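Local coordinates for protein structure-specific endonuclease subunit slx4 (Schizosaccharomyces pombe, PDB 4ZDT) that serves as the regulatory subunit of the Slx1-Slx4 structure-specific endonuclease, which cuts branched DNA during repair and recombination, at residues T8-D21 with K46-W58. Numbering follows the deposited sequence.
Sequences THRAISQVVKQAKD and KNLNVSLDLIKSW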
loop_
_atom_site.group_PDB
_atom_site.type_symbol
_atom_site.label_atom_id
_atom_site.label_comp_id
_atom_site.label_asym_id
_atom_site.label_seq_id
_atom_site.Cartn_x
_atom_site.Cartn_y
_atom_site.Cartn_z
ATOM N N THR B 8 -7.012 9.221 14.512
ATOM C CA THR B 8 -6.085 8.168 14.928
ATOM C C THR B 8 -5.866 7.135 13.808
ATOM O O THR B 8 -4.745 6.641 13.597
ATOM C CB THR B 8 -6.530 7.451 16.225
ATOM O OG1 THR B 8 -6.753 8.426 17.249
ATOM C CG2 THR B 8 -5.421 6.573 16.688
ATOM N N HIS B 9 -6.924 6.846 13.056
ATOM C CA HIS B 9 -6.816 5.949 11.910
ATOM C C HIS B 9 -5.870 6.520 10.842
ATOM O O HIS B 9 -5.194 5.773 10.135
ATOM C CB HIS B 9 -8.196 5.685 11.305
ATOM C CG HIS B 9 -9.004 4.677 12.061
ATOM N ND1 HIS B 9 -10.334 4.437 11.791
ATOM C CD2 HIS B 9 -8.671 3.848 13.078
ATOM C CE1 HIS B 9 -10.786 3.503 12.610
ATOM N NE2 HIS B 9 -9.795 3.129 13.401
ATOM N N ARG B 10 -5.835 7.845 10.738
ATOM C CA ARG B 10 -4.993 8.536 9.767
ATOM C C ARG B 10 -3.513 8.412 10.143
ATOM O O ARG B 10 -2.665 8.193 9.278
ATOM C CB ARG B 10 -5.414 10.010 9.658
ATOM C CG ARG B 10 -4.705 10.797 8.539
ATOM C CD ARG B 10 -5.202 12.246 8.511
ATOM N NE ARG B 10 -4.711 13.010 7.362
ATOM C CZ ARG B 10 -3.474 13.491 7.236
ATOM N NH1 ARG B 10 -2.552 13.271 8.172
ATOM N NH2 ARG B 10 -3.150 14.188 6.159
ATOM N N ALA B 11 -3.226 8.528 11.446
ATOM C CA ALA B 11 -1.888 8.331 11.979
ATOM C C ALA B 11 -1.330 6.935 11.682
ATOM O O ALA B 11 -0.139 6.805 11.365
ATOM C CB ALA B 11 -1.856 8.616 13.487
ATOM N N ILE B 12 -2.171 5.893 11.764
ATOM C CA ILE B 12 -1.706 4.538 11.422
ATOM C C ILE B 12 -1.315 4.507 9.929
ATOM O O ILE B 12 -0.229 4.019 9.574
ATOM C CB ILE B 12 -2.750 3.426 11.745
ATOM C CG1 ILE B 12 -3.109 3.404 13.252
ATOM C CG2 ILE B 12 -2.241 2.037 11.304
ATOM C CD1 ILE B 12 -4.444 2.674 13.556
ATOM N N SER B 13 -2.187 5.051 9.069
ATOM C CA SER B 13 -1.905 5.099 7.635
ATOM C C SER B 13 -0.602 5.851 7.355
ATOM O O SER B 13 0.215 5.401 6.534
ATOM C CB SER B 13 -3.068 5.721 6.858
ATOM O OG SER B 13 -4.269 4.958 7.042
ATOM N N GLN B 14 -0.413 6.988 8.035
ATOM C CA GLN B 14 0.793 7.788 7.860
ATOM C C GLN B 14 2.045 7.031 8.241
ATOM O O GLN B 14 3.049 7.130 7.538
ATOM C CB GLN B 14 0.718 9.144 8.585
ATOM C CG GLN B 14 -0.337 10.085 8.019
ATOM C CD GLN B 14 -0.132 10.391 6.544
ATOM O OE1 GLN B 14 0.909 10.928 6.143
ATOM N NE2 GLN B 14 -1.118 10.058 5.729
ATOM N N VAL B 15 2.001 6.246 9.316
ATOM C CA VAL B 15 3.167 5.457 9.691
ATOM C C VAL B 15 3.499 4.375 8.647
ATOM O O VAL B 15 4.678 4.166 8.269
ATOM C CB VAL B 15 3.008 4.806 11.085
ATOM C CG1 VAL B 15 4.164 3.895 11.346
ATOM C CG2 VAL B 15 2.930 5.897 12.191
ATOM N N VAL B 16 2.459 3.674 8.196
ATOM C CA VAL B 16 2.611 2.651 7.168
ATOM C C VAL B 16 3.291 3.219 5.921
ATOM O O VAL B 16 4.200 2.586 5.372
ATOM C CB VAL B 16 1.226 2.027 6.807
ATOM C CG1 VAL B 16 1.322 1.132 5.554
ATOM C CG2 VAL B 16 0.708 1.226 8.004
ATOM N N LYS B 17 2.858 4.405 5.505
ATOM C CA LYS B 17 3.284 5.028 4.264
ATOM C C LYS B 17 4.567 5.843 4.376
ATOM O O LYS B 17 5.228 6.103 3.362
ATOM C CB LYS B 17 2.165 5.914 3.697
ATOM C CG LYS B 17 0.943 5.112 3.237
ATOM C CD LYS B 17 -0.065 5.973 2.494
ATOM C CE LYS B 17 -0.801 6.941 3.412
ATOM N NZ LYS B 17 -1.841 7.701 2.621
ATOM N N GLN B 18 4.929 6.224 5.596
ATOM C CA GLN B 18 6.092 7.108 5.787
ATOM C C GLN B 18 7.315 6.446 6.402
ATOM O O GLN B 18 8.416 6.987 6.298
ATOM C CB GLN B 18 5.701 8.343 6.578
ATOM C CG GLN B 18 4.765 9.258 5.807
ATOM C CD GLN B 18 4.470 10.552 6.532
ATOM O OE1 GLN B 18 4.535 10.626 7.768
ATOM N NE2 GLN B 18 4.100 11.574 5.773
ATOM N N ALA B 19 7.128 5.289 7.038
ATOM C CA ALA B 19 8.236 4.533 7.614
ATOM C C ALA B 19 9.249 4.137 6.537
ATOM O O ALA B 19 8.852 3.772 5.415
ATOM C CB ALA B 19 7.713 3.284 8.294
ATOM N N LYS B 20 10.542 4.183 6.878
ATOM C CA LYS B 20 11.595 3.675 5.970
ATOM C C LYS B 20 11.379 2.203 5.676
ATOM O O LYS B 20 11.662 1.744 4.577
ATOM C CB LYS B 20 13.009 3.868 6.546
ATOM C CG LYS B 20 13.310 5.279 7.050
ATOM C CD LYS B 20 13.504 6.314 5.938
ATOM C CE LYS B 20 13.911 7.670 6.533
ATOM N NZ LYS B 20 14.144 8.701 5.488
ATOM N N ASP B 21 10.891 1.467 6.668
ATOM C CA ASP B 21 10.519 0.073 6.492
ATOM C C ASP B 21 9.145 -0.019 5.794
ATOM O O ASP B 21 8.091 0.136 6.432
ATOM C CB ASP B 21 10.488 -0.635 7.842
ATOM C CG ASP B 21 10.007 -2.069 7.749
ATOM O OD1 ASP B 21 9.821 -2.617 6.640
ATOM O OD2 ASP B 21 9.813 -2.669 8.804
ATOM N N LYS B 46 7.682 2.630 15.921
ATOM C CA LYS B 46 7.650 3.835 15.083
ATOM C C LYS B 46 7.042 5.030 15.822
ATOM O O LYS B 46 6.522 5.948 15.184
ATOM C CB LYS B 46 6.854 3.595 13.788
ATOM C CG LYS B 46 7.188 2.333 12.989
ATOM C CD LYS B 46 8.583 2.368 12.428
ATOM C CE LYS B 46 8.831 1.186 11.511
ATOM N NZ LYS B 46 8.996 -0.091 12.243
ATOM N N ASN B 47 7.096 5.010 17.152
ATOM C CA ASN B 47 6.519 6.068 17.983
ATOM C C ASN B 47 4.991 6.196 17.810
ATOM O O ASN B 47 4.464 7.311 17.792
ATOM C CB ASN B 47 7.177 7.432 17.670
ATOM C CG ASN B 47 8.368 7.745 18.563
ATOM O OD1 ASN B 47 8.672 7.015 19.510
ATOM N ND2 ASN B 47 9.050 8.855 18.265
ATOM N N LEU B 48 4.288 5.074 17.654
ATOM C CA LEU B 48 2.816 5.118 17.549
ATOM C C LEU B 48 2.136 4.074 18.428
ATOM O O LEU B 48 2.140 2.887 18.101
ATOM C CB LEU B 48 2.332 4.970 16.090
ATOM C CG LEU B 48 0.808 5.180 15.911
ATOM C CD1 LEU B 48 0.465 6.640 16.043
ATOM C CD2 LEU B 48 0.294 4.660 14.579
ATOM N N ASN B 49 1.537 4.525 19.534
ATOM C CA ASN B 49 0.811 3.617 20.458
ATOM C C ASN B 49 -0.675 3.591 20.140
ATOM O O ASN B 49 -1.364 4.603 20.333
ATOM C CB ASN B 49 0.979 4.053 21.922
ATOM C CG ASN B 49 2.434 4.278 22.311
ATOM O OD1 ASN B 49 2.808 5.365 22.805
ATOM N ND2 ASN B 49 3.247 3.261 22.117
ATOM N N VAL B 50 -1.154 2.436 19.680
ATOM C CA VAL B 50 -2.571 2.215 19.388
ATOM C C VAL B 50 -3.012 0.844 19.876
ATOM O O VAL B 50 -2.200 -0.089 19.977
ATOM C CB VAL B 50 -2.887 2.355 17.884
ATOM C CG1 VAL B 50 -2.614 3.782 17.421
ATOM C CG2 VAL B 50 -2.064 1.344 17.048
ATOM N N SER B 51 -4.306 0.730 20.154
ATOM C CA SER B 51 -4.905 -0.494 20.662
ATOM C C SER B 51 -5.149 -1.476 19.540
ATOM O O SER B 51 -5.193 -1.095 18.367
ATOM C CB SER B 51 -6.253 -0.157 21.319
ATOM O OG SER B 51 -7.149 0.372 20.338
ATOM N N LEU B 52 -5.329 -2.743 19.900
ATOM C CA LEU B 52 -5.762 -3.764 18.948
ATOM C C LEU B 52 -7.124 -3.466 18.330
ATOM O O LEU B 52 -7.339 -3.754 17.150
ATOM C CB LEU B 52 -5.755 -5.159 19.596
ATOM C CG LEU B 52 -4.378 -5.745 19.938
ATOM C CD1 LEU B 52 -4.526 -7.195 20.441
ATOM C CD2 LEU B 52 -3.441 -5.686 18.731
ATOM N N ASP B 53 -8.041 -2.875 19.107
ATOM C CA ASP B 53 -9.336 -2.457 18.555
ATOM C C ASP B 53 -9.193 -1.394 17.468
ATOM O O ASP B 53 -9.874 -1.449 16.434
ATOM C CB ASP B 53 -10.283 -1.944 19.650
ATOM C CG ASP B 53 -10.875 -3.074 20.506
ATOM O OD1 ASP B 53 -10.751 -4.257 20.130
ATOM O OD2 ASP B 53 -11.458 -2.769 21.560
ATOM N N LEU B 54 -8.295 -0.440 17.694
ATOM C CA LEU B 54 -8.029 0.607 16.715
ATOM C C LEU B 54 -7.419 0.025 15.444
ATOM O O LEU B 54 -7.699 0.490 14.340
ATOM C CB LEU B 54 -7.101 1.670 17.307
ATOM C CG LEU B 54 -7.780 2.857 17.994
ATOM C CD1 LEU B 54 -6.745 3.861 18.480
ATOM C CD2 LEU B 54 -8.777 3.521 17.056
ATOM N N ILE B 55 -6.582 -0.996 15.607
ATOM C CA ILE B 55 -5.933 -1.653 14.466
ATOM C C ILE B 55 -6.944 -2.461 13.671
ATOM O O ILE B 55 -7.031 -2.323 12.459
ATOM C CB ILE B 55 -4.726 -2.522 14.901
ATOM C CG1 ILE B 55 -3.591 -1.613 15.361
ATOM C CG2 ILE B 55 -4.250 -3.422 13.734
ATOM C CD1 ILE B 55 -2.524 -2.325 16.198
ATOM N N LYS B 56 -7.743 -3.271 14.363
ATOM C CA LYS B 56 -8.778 -4.066 13.707
ATOM C C LYS B 56 -9.758 -3.194 12.930
ATOM O O LYS B 56 -10.110 -3.531 11.788
ATOM C CB LYS B 56 -9.497 -4.978 14.710
ATOM C CG LYS B 56 -8.569 -6.014 15.334
ATOM C CD LYS B 56 -9.210 -6.748 16.508
ATOM C CE LYS B 56 -8.255 -7.821 17.032
ATOM N NZ LYS B 56 -8.800 -8.521 18.241
ATOM N N SER B 57 -10.190 -2.077 13.527
ATOM C CA SER B 57 -11.151 -1.188 12.863
ATOM C C SER B 57 -10.514 -0.471 11.684
ATOM O O SER B 57 -11.162 -0.257 10.663
ATOM C CB SER B 57 -11.809 -0.179 13.830
ATOM O OG SER B 57 -10.860 0.684 14.448
ATOM N N TRP B 58 -9.240 -0.109 11.833
ATOM C CA TRP B 58 -8.470 0.491 10.751
ATOM C C TRP B 58 -8.376 -0.500 9.587
ATOM O O TRP B 58 -8.710 -0.151 8.459
ATOM C CB TRP B 58 -7.077 0.914 11.258
ATOM C CG TRP B 58 -6.204 1.531 10.216
ATOM C CD1 TRP B 58 -6.209 2.829 9.782
ATOM C CD2 TRP B 58 -5.179 0.862 9.478
ATOM N NE1 TRP B 58 -5.251 3.001 8.801
ATOM C CE2 TRP B 58 -4.606 1.806 8.605
ATOM C CE3 TRP B 58 -4.683 -0.450 9.483
ATOM C CZ2 TRP B 58 -3.554 1.481 7.725
ATOM C CZ3 TRP B 58 -3.634 -0.769 8.623
ATOM C CH2 TRP B 58 -3.083 0.200 7.759
HETATM O O HOH W 1 10.975 -1.725 10.985
#
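Ser13 OG sits between two subunits: it accepts a bond of 2.8 Å from Trp58 NE1, with OG almost exactly in the indole plane, and also hydrogen-bonds to the backbone O of Cys45 of the Slx1 chain. This joint in the all-helical C-terminal domain of Slx4 illustrates knobs-into-holes packing, with Trp58 as the knob and His9, Ile12, Ser13 and Val16 around the hole. The short axes of helices 8-18 and 52-58 cross at -77° with a closest approach of 10.2 Å, and Trp58 gives up the most surface of any residue here. Having CG anti to the backbone N (chi1 179°) lays the indole among the four residues of the hole. Ile12 CG2 then lies over one face, 3.6 Å from the centroid of the Trp58 six-membered ring, a CH-pi contact close to the ring normal, while Val16 CG2 meets CH2 at the far end of the indole. The Trp58 edge turns toward the face of His9 in an offset edge-to-face pair whose planes stand at 63°. His9 is held in turn through NE2, which shares a hydrogen bond of 2.9 Å with Ser57 OG near the imidazole plane. At this same end, Thr8 CG2 meets Leu54 CD1. Were Trp58 replaced by an alanine, the hole beneath Ile12 CG2 would probably be left unfilled and Ser13 OG without its indole donor.

Residues 46-51 run along helix 8-18, where Leu48 CD2 nestles between Ile12 and Val15, reaching Val15 CG2 at 3.8 Å. Asp21, whose OD1 bonds Ser23 and whose OD2 bonds Trp42, stops short of a salt bridge with Lys46. Instead a water spans the two charges, donating to Asp21 OD2 at 2.6 Å and accepting from Lys46 NZ at 2.9 Å.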